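Local structure of insecticidal crystal protein Cry7Cal (Bacillus thuringiensis, 5ZI1) at residues A[69-83]-A[126-140]. The protein is an insecticidal crystal toxin active against locusts, of the delta endotoxin family, and probably acts by binding receptors. Residues are numbered along the deposited sequence; the frame is centred on the assembly and turned at random.
Sequences QEITEAVVSKALSEL and FAMPSFRSVGFEGPL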
ATOM      1  N   GLN A  69       5.770   1.617  23.351  1.00 58.48           N
ATOM      2  CA  GLN A  69       7.120   1.909  23.817  1.00 59.72           C
ATOM      3  C   GLN A  69       7.366   3.395  23.638  1.00 59.37           C
ATOM      4  O   GLN A  69       7.257   3.915  22.523  1.00 60.88           O
ATOM      5  CB  GLN A  69       8.179   1.099  23.063  1.00 58.74           C
ATOM      6  CG  GLN A  69       9.536   1.112  23.763  1.00 62.75           C
ATOM      7  CD  GLN A  69      10.701   1.398  22.825  1.00 67.37           C
ATOM      8  OE1 GLN A  69      10.934   0.673  21.851  1.00 70.14           O
ATOM      9  NE2 GLN A  69      11.446   2.453  23.122  1.00 66.96           N
ATOM     10  N   GLU A  70       7.693   4.075  24.724  1.00 59.87           N
ATOM     11  CA  GLU A  70       7.950   5.502  24.633  1.00 64.33           C
ATOM     12  C   GLU A  70       9.398   5.731  24.209  1.00 59.07           C
ATOM     13  O   GLU A  70      10.230   4.831  24.257  1.00 57.57           O
ATOM     14  CB  GLU A  70       7.651   6.195  25.971  1.00 63.69           C
ATOM     15  CG  GLU A  70       7.073   7.620  25.847  1.00 68.60           C
ATOM     16  CD  GLU A  70       5.577   7.642  25.497  1.00 77.15           C
ATOM     17  OE1 GLU A  70       5.122   8.612  24.832  1.00 73.57           O
ATOM     18  OE2 GLU A  70       4.859   6.687  25.885  1.00 75.83           O
ATOM     19  N   ILE A  71       9.678   6.948  23.760  1.00 59.52           N
ATOM     20  CA  ILE A  71      11.021   7.396  23.436  1.00 56.86           C
ATOM     21  C   ILE A  71      11.485   8.340  24.540  1.00 57.67           C
ATOM     22  O   ILE A  71      10.710   9.176  25.020  1.00 62.78           O
ATOM     23  CB  ILE A  71      11.053   8.091  22.057  1.00 57.96           C
ATOM     24  CG1 ILE A  71      10.362   7.224  21.003  1.00 58.85           C
ATOM     25  CG2 ILE A  71      12.485   8.373  21.624  1.00 52.11           C
ATOM     26  CD1 ILE A  71      10.123   7.926  19.683  1.00 53.59           C
ATOM     27  N   THR A  72      12.744   8.194  24.953  1.00 61.18           N
ATOM     28  CA  THR A  72      13.310   9.081  25.963  1.00 62.28           C
ATOM     29  C   THR A  72      13.499  10.481  25.393  1.00 64.35           C
ATOM     30  O   THR A  72      13.847  10.651  24.218  1.00 61.79           O
ATOM     31  CB  THR A  72      14.649   8.539  26.476  1.00 60.25           C
ATOM     32  OG1 THR A  72      15.567   8.351  25.384  1.00 57.16           O
ATOM     33  CG2 THR A  72      14.434   7.229  27.205  1.00 55.65           C
ATOM     34  N   GLU A  73      13.260  11.496  26.232  1.00 65.21           N
ATOM     35  CA  GLU A  73      13.339  12.871  25.752  1.00 68.20           C
ATOM     36  C   GLU A  73      14.707  13.192  25.153  1.00 62.37           C
ATOM     37  O   GLU A  73      14.801  14.046  24.268  1.00 63.07           O
ATOM     38  CB  GLU A  73      12.985  13.843  26.885  1.00 64.15           C
ATOM     39  CG  GLU A  73      14.175  14.504  27.572  1.00 80.51           C
ATOM     40  CD  GLU A  73      13.762  15.453  28.701  1.00 93.95           C
ATOM     41  OE1 GLU A  73      14.651  15.895  29.468  1.00 92.78           O
ATOM     42  OE2 GLU A  73      12.552  15.759  28.833  1.00 96.01           O
ATOM     43  N   ALA A  74      15.769  12.506  25.579  1.00 56.39           N
ATOM     44  CA  ALA A  74      17.078  12.790  25.001  1.00 61.28           C
ATOM     45  C   ALA A  74      17.114  12.423  23.524  1.00 62.58           C
ATOM     46  O   ALA A  74      17.753  13.110  22.718  1.00 62.91           O
ATOM     47  CB  ALA A  74      18.174  12.044  25.759  1.00 59.16           C
ATOM     48  N   VAL A  75      16.423  11.346  23.153  1.00 59.42           N
ATOM     49  CA  VAL A  75      16.438  10.870  21.777  1.00 58.98           C
ATOM     50  C   VAL A  75      15.416  11.622  20.934  1.00 57.88           C
ATOM     51  O   VAL A  75      15.700  11.988  19.786  1.00 57.00           O
ATOM     52  CB  VAL A  75      16.207   9.349  21.752  1.00 55.98           C
ATOM     53  CG1 VAL A  75      15.685   8.917  20.409  1.00 57.84           C
ATOM     54  CG2 VAL A  75      17.501   8.630  22.067  1.00 62.74           C
ATOM     55  N   VAL A  76      14.219  11.869  21.485  1.00 56.59           N
ATOM     56  CA  VAL A  76      13.242  12.711  20.792  1.00 55.28           C
ATOM     57  C   VAL A  76      13.865  14.052  20.436  1.00 56.65           C
ATOM     58  O   VAL A  76      13.861  14.480  19.274  1.00 56.25           O
ATOM     59  CB  VAL A  76      11.984  12.906  21.656  1.00 54.02           C
ATOM     60  CG1 VAL A  76      11.124  14.043  21.105  1.00 53.39           C
ATOM     61  CG2 VAL A  76      11.182  11.642  21.716  1.00 55.32           C
ATOM     62  N   SER A  77      14.424  14.724  21.443  1.00 56.21           N
ATOM     63  CA  SER A  77      14.952  16.068  21.260  1.00 57.53           C
ATOM     64  C   SER A  77      16.071  16.094  20.227  1.00 56.42           C
ATOM     65  O   SER A  77      16.209  17.075  19.485  1.00 56.61           O
ATOM     66  CB  SER A  77      15.431  16.611  22.613  1.00 57.41           C
ATOM     67  OG  SER A  77      16.524  17.501  22.472  1.00 64.50           O
ATOM     68  N   LYS A  78      16.870  15.031  20.155  1.00 55.40           N
ATOM     69  CA  LYS A  78      17.930  15.005  19.165  1.00 51.55           C
ATOM     70  C   LYS A  78      17.368  14.749  17.776  1.00 55.98           C
ATOM     71  O   LYS A  78      17.783  15.394  16.811  1.00 54.97           O
ATOM     72  CB  LYS A  78      18.975  13.955  19.513  1.00 55.20           C
ATOM     73  CG  LYS A  78      20.088  13.929  18.475  1.00 55.41           C
ATOM     74  CD  LYS A  78      21.217  12.996  18.849  1.00 63.94           C
ATOM     75  CE  LYS A  78      22.427  13.241  17.958  1.00 62.00           C
ATOM     76  NZ  LYS A  78      23.373  12.083  17.973  1.00 68.10           N
ATOM     77  N   ALA A  79      16.405  13.833  17.656  1.00 56.39           N
ATOM     78  CA  ALA A  79      15.791  13.588  16.356  1.00 52.69           C
ATOM     79  C   ALA A  79      15.155  14.858  15.812  1.00 52.51           C
ATOM     80  O   ALA A  79      15.429  15.263  14.676  1.00 56.95           O
ATOM     81  CB  ALA A  79      14.768  12.459  16.457  1.00 47.57           C
ATOM     82  N   LEU A  80      14.349  15.533  16.636  1.00 55.13           N
ATOM     83  CA  LEU A  80      13.678  16.755  16.195  1.00 53.62           C
ATOM     84  C   LEU A  80      14.678  17.825  15.797  1.00 51.29           C
ATOM     85  O   LEU A  80      14.452  18.574  14.841  1.00 56.58           O
ATOM     86  CB  LEU A  80      12.764  17.280  17.307  1.00 51.29           C
ATOM     87  CG  LEU A  80      11.470  16.514  17.526  1.00 53.27           C
ATOM     88  CD1 LEU A  80      10.722  17.028  18.764  1.00 52.22           C
ATOM     89  CD2 LEU A  80      10.588  16.603  16.266  1.00 55.42           C
ATOM     90  N   SER A  81      15.784  17.920  16.528  1.00 51.44           N
ATOM     91  CA  SER A  81      16.797  18.927  16.243  1.00 50.97           C
ATOM     92  C   SER A  81      17.471  18.675  14.893  1.00 54.15           C
ATOM     93  O   SER A  81      17.736  19.622  14.140  1.00 54.01           O
ATOM     94  CB  SER A  81      17.812  18.942  17.393  1.00 53.52           C
ATOM     95  OG  SER A  81      19.054  19.489  17.007  1.00 58.67           O
ATOM     96  N   GLU A  82      17.751  17.408  14.565  1.00 50.31           N
ATOM     97  CA  GLU A  82      18.246  17.085  13.226  1.00 51.58           C
ATOM     98  C   GLU A  82      17.178  17.305  12.172  1.00 53.65           C
ATOM     99  O   GLU A  82      17.499  17.707  11.047  1.00 48.55           O
ATOM    100  CB  GLU A  82      18.721  15.640  13.155  1.00 48.23           C
ATOM    101  CG  GLU A  82      19.655  15.272  14.266  1.00 51.04           C
ATOM    102  CD  GLU A  82      21.091  15.476  13.870  1.00 61.26           C
ATOM    103  OE1 GLU A  82      21.388  16.513  13.222  1.00 61.16           O
ATOM    104  OE2 GLU A  82      21.923  14.592  14.196  1.00 66.74           O
ATOM    105  N   LEU A  83      15.906  17.049  12.511  1.00 47.77           N
ATOM    106  CA  LEU A  83      14.847  17.283  11.536  1.00 50.07           C
ATOM    107  C   LEU A  83      14.736  18.763  11.205  1.00 49.52           C
ATOM    108  O   LEU A  83      14.511  19.132  10.045  1.00 54.57           O
ATOM    109  CB  LEU A  83      13.518  16.722  12.039  1.00 48.84           C
ATOM    110  CG  LEU A  83      13.431  15.186  12.050  1.00 50.35           C
ATOM    111  CD1 LEU A  83      12.202  14.708  12.810  1.00 51.72           C
ATOM    112  CD2 LEU A  83      13.426  14.605  10.631  1.00 46.52           C
ATOM    113  N   PHE A 126      24.782  12.259   8.136  1.00 44.03           N
ATOM    114  CA  PHE A 126      24.973  12.515   9.562  1.00 47.15           C
ATOM    115  C   PHE A 126      23.690  12.286  10.360  1.00 47.04           C
ATOM    116  O   PHE A 126      23.740  11.773  11.484  1.00 47.12           O
ATOM    117  CB  PHE A 126      25.487  13.942   9.772  1.00 45.33           C
ATOM    118  CG  PHE A 126      25.675  14.315  11.215  1.00 46.55           C
ATOM    119  CD1 PHE A 126      24.645  14.916  11.933  1.00 56.39           C
ATOM    120  CD2 PHE A 126      26.867  14.061  11.861  1.00 47.06           C
ATOM    121  CE1 PHE A 126      24.817  15.256  13.265  1.00 52.28           C
ATOM    122  CE2 PHE A 126      27.043  14.406  13.194  1.00 49.26           C
ATOM    123  CZ  PHE A 126      26.023  15.002  13.888  1.00 50.05           C
ATOM    124  N   ALA A 127      22.527  12.656   9.806  1.00 50.94           N
ATOM    125  CA  ALA A 127      21.309  12.700  10.625  1.00 47.28           C
ATOM    126  C   ALA A 127      20.556  11.377  10.693  1.00 47.52           C
ATOM    127  O   ALA A 127      19.978  11.059  11.734  1.00 51.68           O
ATOM    128  CB  ALA A 127      20.361  13.776  10.106  1.00 49.89           C
ATOM    129  N   MET A 128      20.516  10.612   9.600  1.00 46.17           N
ATOM    130  CA  MET A 128      19.768   9.354   9.587  1.00 43.00           C
ATOM    131  C   MET A 128      19.992   8.469  10.804  1.00 46.62           C
ATOM    132  O   MET A 128      18.993   7.938  11.322  1.00 45.57           O
ATOM    133  CB  MET A 128      20.079   8.576   8.297  1.00 45.52           C
ATOM    134  CG  MET A 128      19.404   9.168   7.056  1.00 47.27           C
ATOM    135  SD  MET A 128      17.605   9.411   7.248  1.00 45.29           S
ATOM    136  CE  MET A 128      17.009   7.719   7.290  1.00 38.04           C
ATOM    137  N   PRO A 129      21.228   8.257  11.312  1.00 46.17           N
ATOM    138  CA  PRO A 129      21.378   7.394  12.496  1.00 42.47           C
ATOM    139  C   PRO A 129      20.568   7.855  13.697  1.00 45.73           C
ATOM    140  O   PRO A 129      20.157   7.016  14.503  1.00 47.53           O
ATOM    141  CB  PRO A 129      22.893   7.436  12.781  1.00 44.19           C
ATOM    142  CG  PRO A 129      23.505   7.681  11.471  1.00 45.18           C
ATOM    143  CD  PRO A 129      22.547   8.615  10.746  1.00 44.74           C
ATOM    144  N   SER A 130      20.324   9.158  13.852  1.00 47.64           N
ATOM    145  CA  SER A 130      19.489   9.623  14.959  1.00 50.09           C
ATOM    146  C   SER A 130      18.045   9.126  14.858  1.00 49.10           C
ATOM    147  O   SER A 130      17.308   9.188  15.851  1.00 49.02           O
ATOM    148  CB  SER A 130      19.487  11.151  15.017  1.00 52.08           C
ATOM    149  OG  SER A 130      20.809  11.668  15.103  1.00 56.44           O
ATOM    150  N   PHE A 131      17.618   8.643  13.689  1.00 43.94           N
ATOM    151  CA  PHE A 131      16.248   8.170  13.513  1.00 47.24           C
ATOM    152  C   PHE A 131      16.132   6.664  13.702  1.00 46.38           C
ATOM    153  O   PHE A 131      15.060   6.093  13.468  1.00 48.08           O
ATOM    154  CB  PHE A 131      15.710   8.585  12.134  1.00 47.44           C
ATOM    155  CG  PHE A 131      15.894  10.062  11.820  1.00 44.29           C
ATOM    156  CD1 PHE A 131      15.651  11.036  12.787  1.00 44.83           C
ATOM    157  CD2 PHE A 131      16.322  10.465  10.571  1.00 42.57           C
ATOM    158  CE1 PHE A 131      15.824  12.365  12.505  1.00 36.09           C
ATOM    159  CE2 PHE A 131      16.504  11.799  10.287  1.00 41.88           C
ATOM    160  CZ  PHE A 131      16.252  12.745  11.251  1.00 43.98           C
ATOM    161  N   ARG A 132      17.219   6.014  14.116  1.00 45.87           N
ATOM    162  CA  ARG A 132      17.252   4.593  14.444  1.00 47.82           C
ATOM    163  C   ARG A 132      18.088   4.351  15.700  1.00 46.07           C
ATOM    164  O   ARG A 132      18.754   3.318  15.821  1.00 52.99           O
ATOM    165  CB  ARG A 132      17.784   3.760  13.270  1.00 45.86           C
ATOM    166  CG  ARG A 132      19.094   4.251  12.674  1.00 51.00           C
ATOM    167  CD  ARG A 132      19.840   3.095  12.026  1.00 49.41           C
ATOM    168  NE  ARG A 132      20.975   3.503  11.207  1.00 59.66           N
ATOM    169  CZ  ARG A 132      22.234   3.652  11.644  1.00 61.87           C
ATOM    170  NH1 ARG A 132      22.542   3.457  12.926  1.00 57.37           N
ATOM    171  NH2 ARG A 132      23.189   4.015  10.794  1.00 50.14           N
ATOM    172  N   SER A 133      18.061   5.307  16.629  1.00 49.29           N
ATOM    173  CA  SER A 133      18.679   5.197  17.946  1.00 51.09           C
ATOM    174  C   SER A 133      18.465   3.822  18.563  1.00 53.52           C
ATOM    175  O   SER A 133      17.339   3.326  18.625  1.00 57.54           O
ATOM    176  CB  SER A 133      18.100   6.273  18.861  1.00 55.59           C
ATOM    177  OG  SER A 133      19.120   7.086  19.413  1.00 63.50           O
ATOM    178  N   VAL A 134      19.566   3.206  19.009  1.00 58.97           N
ATOM    179  CA  VAL A 134      19.512   1.865  19.584  1.00 57.22           C
ATOM    180  C   VAL A 134      18.526   1.849  20.732  1.00 54.87           C
ATOM    181  O   VAL A 134      18.572   2.715  21.615  1.00 56.14           O
ATOM    182  CB  VAL A 134      20.901   1.429  20.069  1.00 55.36           C
ATOM    183  CG1 VAL A 134      20.936  -0.074  20.279  1.00 50.95           C
ATOM    184  CG2 VAL A 134      21.942   1.864  19.092  1.00 60.79           C
ATOM    185  N   GLY A 135      17.644   0.849  20.742  1.00 51.45           N
ATOM    186  CA  GLY A 135      16.596   0.760  21.729  1.00 53.00           C
ATOM    187  C   GLY A 135      15.291   1.440  21.346  1.00 59.33           C
ATOM    188  O   GLY A 135      14.267   1.204  22.013  1.00 54.80           O
ATOM    189  N   PHE A 136      15.291   2.266  20.293  1.00 56.00           N
ATOM    190  CA  PHE A 136      14.121   3.044  19.908  1.00 56.82           C
ATOM    191  C   PHE A 136      13.801   2.947  18.422  1.00 58.83           C
ATOM    192  O   PHE A 136      12.984   3.739  17.930  1.00 58.06           O
ATOM    193  CB  PHE A 136      14.320   4.509  20.304  1.00 53.06           C
ATOM    194  CG  PHE A 136      14.581   4.693  21.768  1.00 60.38           C
ATOM    195  CD1 PHE A 136      13.524   4.858  22.658  1.00 56.57           C
ATOM    196  CD2 PHE A 136      15.885   4.657  22.266  1.00 62.58           C
ATOM    197  CE1 PHE A 136      13.755   5.010  24.000  1.00 57.28           C
ATOM    198  CE2 PHE A 136      16.129   4.808  23.619  1.00 56.83           C
ATOM    199  CZ  PHE A 136      15.065   4.987  24.489  1.00 61.93           C
ATOM    200  N   GLU A 137      14.414   2.001  17.701  1.00 53.72           N
ATOM    201  CA  GLU A 137      14.216   1.904  16.259  1.00 52.44           C
ATOM    202  C   GLU A 137      12.747   1.717  15.910  1.00 48.29           C
ATOM    203  O   GLU A 137      12.270   2.252  14.904  1.00 49.03           O
ATOM    204  CB  GLU A 137      15.049   0.757  15.687  1.00 48.24           C
ATOM    205  CG  GLU A 137      16.521   0.849  16.006  1.00 54.09           C
ATOM    206  CD  GLU A 137      16.896   0.096  17.268  1.00 57.03           C
ATOM    207  OE1 GLU A 137      16.143   0.155  18.278  1.00 55.39           O
ATOM    208  OE2 GLU A 137      17.949  -0.575  17.234  1.00 59.85           O
ATOM    209  N   GLY A 138      12.022   0.956  16.718  1.00 53.22           N
ATOM    210  CA  GLY A 138      10.593   0.789  16.558  1.00 52.18           C
ATOM    211  C   GLY A 138       9.811   2.092  16.579  1.00 51.53           C
ATOM    212  O   GLY A 138       9.239   2.508  15.567  1.00 49.97           O
ATOM    213  N   PRO A 139       9.749   2.767  17.730  1.00 59.07           N
ATOM    214  CA  PRO A 139       8.899   3.970  17.802  1.00 55.92           C
ATOM    215  C   PRO A 139       9.338   5.076  16.854  1.00 50.11           C
ATOM    216  O   PRO A 139       8.533   5.963  16.550  1.00 50.61           O
ATOM    217  CB  PRO A 139       9.008   4.393  19.276  1.00 52.92           C
ATOM    218  CG  PRO A 139      10.260   3.762  19.756  1.00 54.07           C
ATOM    219  CD  PRO A 139      10.373   2.461  19.029  1.00 53.60           C
ATOM    220  N   LEU A 140      10.570   5.034  16.360  1.00 48.99           N
ATOM    221  CA  LEU A 140      11.112   6.009  15.420  1.00 49.17           C
ATOM    222  C   LEU A 140      10.916   5.618  13.962  1.00 48.07           C
ATOM    223  O   LEU A 140      11.424   6.319  13.081  1.00 49.28           O
ATOM    224  CB  LEU A 140      12.620   6.197  15.650  1.00 52.73           C
ATOM    225  CG  LEU A 140      13.077   6.948  16.888  1.00 52.93           C
ATOM    226  CD1 LEU A 140      14.615   6.938  16.995  1.00 48.12           C
ATOM    227  CD2 LEU A 140      12.531   8.356  16.845  1.00 46.19           C
TER
HETATM  228  O   HOH W   1      17.713  10.605  18.296  1.00 54.31           O
HETATM  229  O   HOH W   2      21.934   9.910  17.644  1.00 53.79           O
HETATM  230  O   HOH W   3      22.999  12.136  14.215  1.00 54.64           O
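The ring of Phe136 lies against the extended backbone of 69-72, just before helix 73-101. Glu70 O meets its edge in plane, CE1 at 3.5 Å, while Thr72 crosses its CZ end at about a right angle with OG1 and CG2. Beside it, Ile71 pushes CG1 against Pro139 CB (3.6 Å) and CD1 against Leu140 CD2; CG1 is anti to the carbonyl carbon (chi1 -50°), which leaves CG2 to touch Phe136 CD1 obliquely. Gln69 bends at chi2 so that NE2 donates to Glu70 O at 2.9 Å and, weakly, to Gly135 O. Gly135 suits the type II turn 133-136, where its positive phi would press a CB onto the preceding carbonyl oxygen.

Farther along the helix, Val75 straddles Ser133, and the small Ala79 leaves room for Phe131, whose edge receives Ala79 O in plane. Leu83 CD2 presses on Phe131 CZ at 3.4 Å, and Val143 and Ala147 also touch this ring.

One water donates to Val75 O and Ser130 O, another to Glu82 OE2 at 2.7 Å and to Phe126 O. The Glu82 carboxylate stands at 75° to the Phe126 ring, OE1 in plane at its edge and OE2 3.1 Å from Phe126 CE1. This seam of the helical N-terminal domain thus joins interlocked apolar bumps to a water-bridged polar margin, where Lys78 CE and Glu82 OE2 approach Ser130 OG and water probably softens the carboxylate's charge.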